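Local coordinates for protein homocitrate synthase (Sulfolobus acidocaldarius, PDB 6KTQ) that catalyses the aldol-type condensation of 2-oxoglutarate with acetyl-CoA to give homocitrate, the first step of lysine biosynthesis by the alpha-aminoadipate pathway, at residues V103-A108 / A125-I130. Numbering follows the deposited sequence.
Sequences VAHSRA and AIFYGI. With COA (coenzyme A), chain E.
Two neighbouring parallel strands of the catalytic TIM barrel, 101-106 and 123-129, meet here and diverge past Ser106 and Ile126, where the adenine of coenzyme A bonds to both backbones. Ala125 N gives a nearly straight bond to Ala104 O (2.8 Å), and Phe127 N reaches Ser106 O (3.1 Å); the return bond from Ser106 N to Ala125 O is weak. His105 and Ala125 face the barrel interior, where His105 NE2 bonds the bound 2-oxoglutarate. Ser106 and Ile126 point the other way, against the linking helix 110-118.

The Phe127 ring lies between Arg107 and the thiol end of coenzyme A, with Arg107 CA over one face and C2P over the opposite one, while Arg107 CG touches Phe127 CZ at 3.4 Å. Phe127 CD1 lies over one face of the His105 imidazole, near the rim, in an offset stack, centroids 4.6 Å apart and planes at 23°. Chi1 of 59° wedges CG between backbone N and carbonyl carbon, turning the ring back toward His105. With an alanine in place of Phe127, the imidazole would probably lose its stacking partner and a gap would be likely to open beside the thiol end.

Backbone atoms read the adenine: Phe127 O accepts from N6A (2.8 Å) and Ala108 N donates to N1A (3.1 Å). Arg107 CB, CG and CD stack across one face of the purine, the guanidinium face over CDP and NH1 weakly bonded to O4B; NE is salt-bridged to Asp112. Ala108 CB packs on Tyr128 CD1 (3.7 Å). Binding substrates at the C-terminal strand ends of a beta-alpha-beta unit is typical of TIM-barrel enzymes.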
loop_
_atom_site.group_PDB
_atom_site.type_symbol
_atom_site.label_atom_id
_atom_site.label_comp_id
_atom_site.label_asym_id
_atom_site.label_seq_id
_atom_site.Cartn_x
_atom_site.Cartn_y
_atom_site.Cartn_z
ATOM N N VAL A 103 23.036 17.363 9.766
ATOM C CA VAL A 103 21.912 18.248 9.955
ATOM C C VAL A 103 22.118 19.131 11.194
ATOM O O VAL A 103 22.497 18.639 12.259
ATOM C CB VAL A 103 20.612 17.458 10.125
ATOM C CG1 VAL A 103 19.420 18.405 10.174
ATOM C CG2 VAL A 103 20.481 16.393 9.023
ATOM N N ALA A 104 21.876 20.426 11.025
ATOM C CA ALA A 104 21.891 21.393 12.116
ATOM C C ALA A 104 20.475 21.877 12.373
ATOM O O ALA A 104 19.704 22.187 11.444
ATOM C CB ALA A 104 22.792 22.570 11.778
ATOM N N HIS A 105 20.146 21.975 13.651
ATOM C CA HIS A 105 18.839 22.391 14.074
ATOM C C HIS A 105 18.796 23.916 14.122
ATOM O O HIS A 105 19.841 24.576 14.302
ATOM C CB HIS A 105 18.583 21.790 15.460
ATOM C CG HIS A 105 17.224 21.188 15.633
ATOM N ND1 HIS A 105 16.499 21.322 16.794
ATOM C CD2 HIS A 105 16.470 20.434 14.805
ATOM C CE1 HIS A 105 15.350 20.691 16.671
ATOM N NE2 HIS A 105 15.303 20.145 15.469
ATOM N N SER A 106 17.593 24.480 14.005
ATOM C CA SER A 106 17.410 25.926 13.985
ATOM C C SER A 106 15.994 26.352 14.373
ATOM O O SER A 106 15.016 25.742 13.944
ATOM C CB SER A 106 17.707 26.430 12.575
ATOM O OG SER A 106 17.722 27.838 12.488
ATOM N N ARG A 107 15.873 27.404 15.187
ATOM C CA ARG A 107 14.585 28.052 15.365
ATOM C C ARG A 107 14.274 28.791 14.083
ATOM O O ARG A 107 15.129 28.922 13.200
ATOM C CB ARG A 107 14.596 29.031 16.549
ATOM C CG ARG A 107 14.598 28.316 17.885
ATOM C CD ARG A 107 14.626 29.312 19.021
ATOM N NE ARG A 107 15.849 30.088 18.940
ATOM C CZ ARG A 107 16.098 31.164 19.670
ATOM N NH1 ARG A 107 15.205 31.608 20.564
ATOM N NH2 ARG A 107 17.256 31.783 19.511
ATOM N N ALA A 108 13.052 29.264 13.972
ATOM C CA ALA A 108 12.695 30.145 12.882
ATOM C C ALA A 108 13.130 31.549 13.281
ATOM O O ALA A 108 12.313 32.399 13.551
ATOM C CB ALA A 108 11.205 30.088 12.617
ATOM N N ALA A 125 17.534 22.208 9.734
ATOM C CA ALA A 125 16.188 21.802 10.146
ATOM C C ALA A 125 15.557 22.876 10.978
ATOM O O ALA A 125 15.924 23.063 12.145
ATOM C CB ALA A 125 16.234 20.503 10.935
ATOM N N ILE A 126 14.616 23.597 10.381
ATOM C CA ILE A 126 13.913 24.655 11.082
ATOM C C ILE A 126 12.664 24.071 11.672
ATOM O O ILE A 126 11.876 23.433 10.963
ATOM C CB ILE A 126 13.530 25.824 10.157
ATOM C CG1 ILE A 126 14.790 26.510 9.606
ATOM C CG2 ILE A 126 12.680 26.813 10.922
ATOM C CD1 ILE A 126 14.510 27.483 8.477
ATOM N N PHE A 127 12.487 24.286 12.968
ATOM C CA PHE A 127 11.313 23.791 13.670
ATOM C C PHE A 127 10.371 24.905 14.070
ATOM O O PHE A 127 10.800 26.022 14.310
ATOM C CB PHE A 127 11.718 22.936 14.894
ATOM C CG PHE A 127 12.562 23.654 15.911
ATOM C CD1 PHE A 127 13.957 23.650 15.809
ATOM C CD2 PHE A 127 11.969 24.280 16.998
ATOM C CE1 PHE A 127 14.735 24.294 16.756
ATOM C CE2 PHE A 127 12.732 24.920 17.953
ATOM C CZ PHE A 127 14.109 24.937 17.833
ATOM N N TYR A 128 9.078 24.600 14.108
ATOM C CA TYR A 128 8.084 25.517 14.647
ATOM C C TYR A 128 6.893 24.708 15.091
ATOM O O TYR A 128 6.545 23.703 14.471
ATOM C CB TYR A 128 7.657 26.552 13.585
ATOM C CG TYR A 128 7.198 27.896 14.116
ATOM C CD1 TYR A 128 8.111 28.934 14.337
ATOM C CD2 TYR A 128 5.851 28.153 14.355
ATOM C CE1 TYR A 128 7.680 30.181 14.818
ATOM C CE2 TYR A 128 5.414 29.387 14.836
ATOM C CZ TYR A 128 6.325 30.392 15.060
ATOM O OH TYR A 128 5.879 31.594 15.546
ATOM N N GLY A 129 6.239 25.191 16.136
ATOM C CA GLY A 129 5.130 24.499 16.754
ATOM C C GLY A 129 3.868 24.919 16.045
ATOM O O GLY A 129 3.542 26.090 16.043
ATOM N N ILE A 130 3.144 23.965 15.460
ATOM C CA ILE A 130 1.990 24.321 14.640
ATOM C C ILE A 130 0.637 23.824 15.144
ATOM O O ILE A 130 -0.392 23.983 14.456
ATOM C CB ILE A 130 2.245 24.003 13.160
ATOM C CG1 ILE A 130 2.752 22.589 12.923
ATOM C CG2 ILE A 130 3.283 24.949 12.607
ATOM C CD1 ILE A 130 1.757 21.532 13.305
HETATM N N1A COA E . 11.122 29.746 16.322
HETATM C C2A COA E . 11.276 31.003 16.823
HETATM N N3A COA E . 11.225 31.290 18.158
HETATM C C4A COA E . 10.984 30.326 19.067
HETATM C C5A COA E . 10.813 28.947 18.603
HETATM C C6A COA E . 10.884 28.703 17.148
HETATM N N6A COA E . 10.723 27.449 16.685
HETATM N N7A COA E . 10.610 28.194 19.701
HETATM C C8A COA E . 10.636 29.023 20.785
HETATM N N9A COA E . 10.849 30.285 20.392
HETATM C C1B COA E . 11.055 31.459 21.253
HETATM C C2B COA E . 9.976 31.736 22.264
HETATM O O2B COA E . 8.856 32.409 21.721
HETATM C C3B COA E . 10.766 32.602 23.219
HETATM O O3B COA E . 11.061 33.886 22.715
HETATM P P3B COA E . 11.044 35.140 23.713
HETATM O O7A COA E . 10.773 36.235 22.749
HETATM O O8A COA E . 12.433 35.104 24.315
HETATM O O9A COA E . 9.953 34.880 24.699
HETATM C C4B COA E . 12.078 31.870 23.337
HETATM O O4B COA E . 12.237 31.226 22.048
HETATM C C5B COA E . 11.791 31.057 24.592
HETATM O O5B COA E . 12.862 30.414 25.144
HETATM P P1A COA E . 13.997 30.892 26.176
HETATM O O1A COA E . 14.553 29.517 26.224
HETATM O O2A COA E . 13.522 31.569 27.434
HETATM O O3A COA E . 14.818 31.905 25.229
HETATM P P2A COA E . 16.359 32.255 25.284
HETATM O O4A COA E . 16.747 32.589 26.701
HETATM O O5A COA E . 16.626 33.203 24.148
HETATM O O6A COA E . 17.105 30.914 24.848
HETATM C CBP COA E . 17.707 29.066 23.413
HETATM C CCP COA E . 16.854 30.330 23.560
HETATM C CDP COA E . 17.446 28.383 22.062
HETATM C CEP COA E . 19.187 29.463 23.484
HETATM C CAP COA E . 17.371 28.161 24.602
HETATM O OAP COA E . 15.962 27.953 24.767
HETATM C C9P COA E . 18.029 26.827 24.459
HETATM O O9P COA E . 19.231 26.756 24.567
HETATM N N8P COA E . 17.212 25.802 24.201
HETATM C C7P COA E . 17.654 24.431 24.032
HETATM C C6P COA E . 17.300 23.923 22.626
HETATM C C5P COA E . 15.794 23.815 22.488
HETATM O O5P COA E . 15.056 24.429 23.271
HETATM N N4P COA E . 15.336 23.052 21.485
HETATM C C3P COA E . 13.899 22.969 21.225
HETATM C C2P COA E . 13.488 21.859 20.273
HETATM S S1P COA E . 11.720 22.135 19.948
#